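Local coordinates for protein peptidoglycan DD-endopeptidase ShyB (Vibrio cholerae, PDB 2GU1) that cleaves the peptide cross-links between peptidoglycan strands as a zinc-dependent DD-endopeptidase, probably letting new glycans be inserted as the cell wall expands, at residues 239-253 with 289-303. Numbering follows the deposited sequence.
Sequences TPIGAPVYSTGDGKV and GQLVKRGQKIALAGA
With CG2 of V245 beside its own backbone N and CG1 anti to that N (chi1 175°), the first methyl lies against A301, 3.4 Å from CG2 to A301 N; in D250, chi1 of -58° sets the carboxylate beside its own N, facing the turn 293-296. The two groups sit in an M23 peptidase domain where strand 244-246 pairs antiparallel with 297-300, and beyond the loop carrying D250 strand 251-253 pairs antiparallel with 291-292; the first pairing holds a classic beta bulge, I298 and A299 both facing V245. V245 O takes a nearly straight bond from I298 N (2.9 Å) and a weak one from A299 N, while V245 N donates to A299 O. A beta-branched valine suits this extended, buried position, where Y278 and L312 also touch it.

Beyond the bulge Q296 C lies at the edge of the Y246 ring, near its plane, and Y246 CD1 comes 3.0 Å from G295 O; the tyrosine OH reaches D207. G295 sits in a type II turn at positive phi, where a CB would jam against the preceding carbonyl. S247 is small enough to be buried, and its hydroxyl is satisfied by G249 O (OG to O 2.6 Å).

D250 OD1 accepts R294 N at 2.8 Å, on its anti side and 30° out of the carboxylate plane, and also pairs with R199, so an aspartate ties backbone and arginine together. Farther on, the methylenes of K252 cross L291, with K252 CD only 3.5 Å from L291 CD1, a tight carbon contact.

At the other end, toward the zinc site, T239 OG1 and G302 O share one water, which donates to G302 O at 2.7 Å.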
loop_
_atom_site.group_PDB
_atom_site.type_symbol
_atom_site.label_atom_id
_atom_site.label_comp_id
_atom_site.label_asym_id
_atom_site.label_seq_id
_atom_site.Cartn_x
_atom_site.Cartn_y
_atom_site.Cartn_z
ATOM N N THR A 239 -7.164 10.127 -20.509
ATOM C CA THR A 239 -8.549 9.671 -20.477
ATOM C C THR A 239 -9.556 10.803 -20.402
ATOM O O THR A 239 -9.336 11.804 -19.723
ATOM C CB THR A 239 -8.826 8.788 -19.249
ATOM O OG1 THR A 239 -8.382 9.472 -18.069
ATOM C CG2 THR A 239 -8.124 7.462 -19.368
ATOM N N PRO A 240 -10.677 10.663 -21.119
ATOM C CA PRO A 240 -11.707 11.701 -21.077
ATOM C C PRO A 240 -12.413 11.438 -19.746
ATOM O O PRO A 240 -12.340 10.326 -19.230
ATOM C CB PRO A 240 -12.623 11.339 -22.245
ATOM C CG PRO A 240 -11.743 10.536 -23.164
ATOM C CD PRO A 240 -10.949 9.700 -22.199
ATOM N N ILE A 241 -13.070 12.442 -19.178
ATOM C CA ILE A 241 -13.799 12.221 -17.943
ATOM C C ILE A 241 -14.860 11.186 -18.318
ATOM O O ILE A 241 -15.509 11.325 -19.360
ATOM C CB ILE A 241 -14.506 13.514 -17.474
ATOM C CG1 ILE A 241 -13.462 14.588 -17.172
ATOM C CG2 ILE A 241 -15.367 13.227 -16.255
ATOM C CD1 ILE A 241 -14.040 15.953 -16.781
ATOM N N GLY A 242 -15.017 10.147 -17.503
ATOM C CA GLY A 242 -16.018 9.129 -17.791
ATOM C C GLY A 242 -15.476 7.859 -18.429
ATOM O O GLY A 242 -16.200 6.866 -18.554
ATOM N N ALA A 243 -14.214 7.874 -18.842
ATOM C CA ALA A 243 -13.620 6.690 -19.450
ATOM C C ALA A 243 -13.499 5.597 -18.399
ATOM O O ALA A 243 -13.181 5.876 -17.242
ATOM C CB ALA A 243 -12.244 7.015 -20.012
ATOM N N PRO A 244 -13.755 4.338 -18.786
ATOM C CA PRO A 244 -13.654 3.237 -17.828
ATOM C C PRO A 244 -12.222 2.992 -17.365
ATOM O O PRO A 244 -11.269 3.090 -18.149
ATOM C CB PRO A 244 -14.226 2.048 -18.602
ATOM C CG PRO A 244 -13.828 2.364 -20.019
ATOM C CD PRO A 244 -14.180 3.844 -20.108
ATOM N N VAL A 245 -12.087 2.676 -16.080
ATOM C CA VAL A 245 -10.792 2.406 -15.459
ATOM C C VAL A 245 -10.896 0.979 -14.945
ATOM O O VAL A 245 -11.895 0.623 -14.322
ATOM C CB VAL A 245 -10.537 3.370 -14.269
ATOM C CG1 VAL A 245 -9.244 3.013 -13.556
ATOM C CG2 VAL A 245 -10.484 4.799 -14.773
ATOM N N TYR A 246 -9.880 0.163 -15.217
ATOM C CA TYR A 246 -9.897 -1.233 -14.802
ATOM C C TYR A 246 -8.730 -1.591 -13.897
ATOM O O TYR A 246 -7.654 -1.005 -14.009
ATOM C CB TYR A 246 -9.820 -2.141 -16.023
ATOM C CG TYR A 246 -10.796 -1.786 -17.116
ATOM C CD1 TYR A 246 -12.088 -2.311 -17.124
ATOM C CD2 TYR A 246 -10.424 -0.923 -18.145
ATOM C CE1 TYR A 246 -12.987 -1.987 -18.143
ATOM C CE2 TYR A 246 -11.315 -0.592 -19.167
ATOM C CZ TYR A 246 -12.588 -1.128 -19.160
ATOM O OH TYR A 246 -13.453 -0.829 -20.185
ATOM N N SER A 247 -8.945 -2.573 -13.025
ATOM C CA SER A 247 -7.884 -3.038 -12.137
ATOM C C SER A 247 -6.896 -3.808 -12.996
ATOM O O SER A 247 -7.294 -4.571 -13.879
ATOM C CB SER A 247 -8.434 -3.970 -11.053
ATOM O OG SER A 247 -7.370 -4.543 -10.291
ATOM N N THR A 248 -5.608 -3.606 -12.745
ATOM C CA THR A 248 -4.586 -4.303 -13.509
ATOM C C THR A 248 -4.309 -5.688 -12.928
ATOM O O THR A 248 -3.438 -6.413 -13.411
ATOM C CB THR A 248 -3.287 -3.488 -13.539
ATOM O OG1 THR A 248 -2.966 -3.052 -12.210
ATOM C CG2 THR A 248 -3.454 -2.267 -14.444
ATOM N N GLY A 249 -5.050 -6.058 -11.889
ATOM C CA GLY A 249 -4.839 -7.369 -11.297
ATOM C C GLY A 249 -5.907 -7.818 -10.317
ATOM O O GLY A 249 -6.727 -7.018 -9.859
ATOM N N ASP A 250 -5.907 -9.112 -10.001
ATOM C CA ASP A 250 -6.862 -9.642 -9.043
ATOM C C ASP A 250 -6.496 -9.008 -7.709
ATOM O O ASP A 250 -5.322 -8.730 -7.454
ATOM C CB ASP A 250 -6.743 -11.170 -8.930
ATOM C CG ASP A 250 -6.947 -11.876 -10.260
ATOM O OD1 ASP A 250 -7.844 -11.470 -11.028
ATOM O OD2 ASP A 250 -6.218 -12.849 -10.533
ATOM N N GLY A 251 -7.486 -8.771 -6.859
ATOM C CA GLY A 251 -7.182 -8.172 -5.577
ATOM C C GLY A 251 -8.395 -7.739 -4.788
ATOM O O GLY A 251 -9.532 -8.092 -5.107
ATOM N N LYS A 252 -8.149 -6.964 -3.744
ATOM C CA LYS A 252 -9.222 -6.483 -2.901
ATOM C C LYS A 252 -9.110 -4.988 -2.676
ATOM O O LYS A 252 -8.024 -4.459 -2.416
ATOM C CB LYS A 252 -9.199 -7.212 -1.559
ATOM C CG LYS A 252 -10.269 -6.754 -0.585
ATOM C CD LYS A 252 -10.318 -7.659 0.637
ATOM C CE LYS A 252 -9.026 -7.607 1.429
ATOM N NZ LYS A 252 -8.777 -6.239 1.951
ATOM N N VAL A 253 -10.245 -4.311 -2.787
ATOM C CA VAL A 253 -10.301 -2.879 -2.583
ATOM C C VAL A 253 -10.036 -2.629 -1.104
ATOM O O VAL A 253 -10.791 -3.090 -0.250
ATOM C CB VAL A 253 -11.694 -2.331 -2.950
ATOM C CG1 VAL A 253 -11.729 -0.832 -2.751
ATOM C CG2 VAL A 253 -12.029 -2.698 -4.386
ATOM N N GLY A 289 -13.301 -3.711 0.809
ATOM C CA GLY A 289 -13.533 -5.126 1.033
ATOM C C GLY A 289 -13.953 -5.914 -0.191
ATOM O O GLY A 289 -13.867 -7.139 -0.201
ATOM N N GLN A 290 -14.413 -5.225 -1.227
ATOM C CA GLN A 290 -14.836 -5.918 -2.433
ATOM C C GLN A 290 -13.635 -6.498 -3.166
ATOM O O GLN A 290 -12.610 -5.833 -3.331
ATOM C CB GLN A 290 -15.601 -4.967 -3.364
ATOM C CG GLN A 290 -16.096 -5.638 -4.636
ATOM C CD GLN A 290 -16.963 -4.734 -5.499
ATOM O OE1 GLN A 290 -17.458 -5.153 -6.545
ATOM N NE2 GLN A 290 -17.147 -3.493 -5.066
ATOM N N LEU A 291 -13.758 -7.751 -3.585
ATOM C CA LEU A 291 -12.694 -8.409 -4.327
ATOM C C LEU A 291 -12.934 -8.157 -5.804
ATOM O O LEU A 291 -14.071 -8.212 -6.275
ATOM C CB LEU A 291 -12.686 -9.913 -4.054
ATOM C CG LEU A 291 -11.712 -10.426 -2.990
ATOM C CD1 LEU A 291 -11.938 -9.700 -1.678
ATOM C CD2 LEU A 291 -11.900 -11.930 -2.818
ATOM N N VAL A 292 -11.862 -7.882 -6.535
ATOM C CA VAL A 292 -11.971 -7.616 -7.957
ATOM C C VAL A 292 -11.082 -8.545 -8.760
ATOM O O VAL A 292 -10.152 -9.146 -8.228
ATOM C CB VAL A 292 -11.601 -6.149 -8.270
ATOM C CG1 VAL A 292 -12.591 -5.215 -7.585
ATOM C CG2 VAL A 292 -10.182 -5.851 -7.798
ATOM N N LYS A 293 -11.387 -8.670 -10.047
ATOM C CA LYS A 293 -10.620 -9.524 -10.935
ATOM C C LYS A 293 -9.771 -8.655 -11.848
ATOM O O LYS A 293 -10.026 -7.460 -11.995
ATOM C CB LYS A 293 -11.560 -10.376 -11.791
ATOM C CG LYS A 293 -12.600 -11.167 -11.003
ATOM C CD LYS A 293 -11.975 -12.295 -10.200
ATOM C CE LYS A 293 -11.291 -13.303 -11.112
ATOM N NZ LYS A 293 -12.227 -13.856 -12.133
ATOM N N ARG A 294 -8.768 -9.263 -12.463
ATOM C CA ARG A 294 -7.900 -8.553 -13.385
ATOM C C ARG A 294 -8.729 -8.074 -14.580
ATOM O O ARG A 294 -9.392 -8.872 -15.233
ATOM C CB ARG A 294 -6.793 -9.491 -13.870
ATOM C CG ARG A 294 -5.846 -8.885 -14.890
ATOM C CD ARG A 294 -4.780 -9.897 -15.284
ATOM N NE ARG A 294 -5.357 -11.075 -15.930
ATOM C CZ ARG A 294 -4.685 -12.192 -16.191
ATOM N NH1 ARG A 294 -3.405 -12.295 -15.852
ATOM N NH2 ARG A 294 -5.290 -13.201 -16.809
ATOM N N GLY A 295 -8.691 -6.776 -14.863
ATOM C CA GLY A 295 -9.439 -6.247 -15.992
ATOM C C GLY A 295 -10.849 -5.793 -15.671
ATOM O O GLY A 295 -11.550 -5.247 -16.531
ATOM N N GLN A 296 -11.275 -6.013 -14.434
ATOM C CA GLN A 296 -12.611 -5.615 -14.011
ATOM C C GLN A 296 -12.733 -4.094 -13.928
ATOM O O GLN A 296 -11.798 -3.406 -13.503
ATOM C CB GLN A 296 -12.927 -6.221 -12.644
ATOM C CG GLN A 296 -14.369 -6.071 -12.211
ATOM C CD GLN A 296 -14.617 -6.638 -10.827
ATOM O OE1 GLN A 296 -13.976 -7.606 -10.417
ATOM N NE2 GLN A 296 -15.562 -6.045 -10.104
ATOM N N LYS A 297 -13.883 -3.568 -14.341
ATOM C CA LYS A 297 -14.107 -2.127 -14.281
ATOM C C LYS A 297 -14.296 -1.761 -12.817
ATOM O O LYS A 297 -15.089 -2.384 -12.112
ATOM C CB LYS A 297 -15.349 -1.727 -15.093
ATOM C CG LYS A 297 -15.668 -0.242 -15.003
ATOM C CD LYS A 297 -16.400 0.278 -16.239
ATOM C CE LYS A 297 -17.786 -0.319 -16.385
ATOM N NZ LYS A 297 -18.501 0.269 -17.564
ATOM N N ILE A 298 -13.567 -0.749 -12.357
ATOM C CA ILE A 298 -13.656 -0.342 -10.962
ATOM C C ILE A 298 -14.024 1.125 -10.786
ATOM O O ILE A 298 -14.426 1.549 -9.699
ATOM C CB ILE A 298 -12.324 -0.628 -10.231
ATOM C CG1 ILE A 298 -11.181 0.137 -10.902
ATOM C CG2 ILE A 298 -12.041 -2.122 -10.250
ATOM C CD1 ILE A 298 -9.804 -0.128 -10.273
ATOM N N ALA A 299 -13.895 1.905 -11.854
ATOM C CA ALA A 299 -14.230 3.317 -11.773
ATOM C C ALA A 299 -14.275 3.977 -13.137
ATOM O O ALA A 299 -14.035 3.339 -14.164
ATOM C CB ALA A 299 -13.219 4.041 -10.892
ATOM N N LEU A 300 -14.583 5.269 -13.130
ATOM C CA LEU A 300 -14.634 6.053 -14.346
ATOM C C LEU A 300 -13.643 7.187 -14.121
ATOM O O LEU A 300 -13.692 7.872 -13.087
ATOM C CB LEU A 300 -16.047 6.602 -14.573
ATOM C CG LEU A 300 -17.155 5.542 -14.695
ATOM C CD1 LEU A 300 -18.499 6.227 -14.952
ATOM C CD2 LEU A 300 -16.829 4.580 -15.833
ATOM N N ALA A 301 -12.726 7.358 -15.064
ATOM C CA ALA A 301 -11.723 8.413 -14.962
ATOM C C ALA A 301 -12.385 9.765 -14.795
ATOM O O ALA A 301 -13.541 9.961 -15.186
ATOM C CB ALA A 301 -10.819 8.403 -16.198
ATOM N N GLY A 302 -11.664 10.714 -14.210
ATOM C CA GLY A 302 -12.258 12.014 -13.999
ATOM C C GLY A 302 -11.242 13.130 -13.956
ATOM O O GLY A 302 -10.164 13.024 -14.536
ATOM N N ALA A 303 -11.610 14.193 -13.255
ATOM C CA ALA A 303 -10.768 15.362 -13.089
ATOM C C ALA A 303 -11.003 15.921 -11.690
ATOM O O ALA A 303 -10.987 17.132 -11.504
ATOM C CB ALA A 303 -11.129 16.400 -14.125
HETATM O O HOH W 1 -9.745 11.690 -16.898
#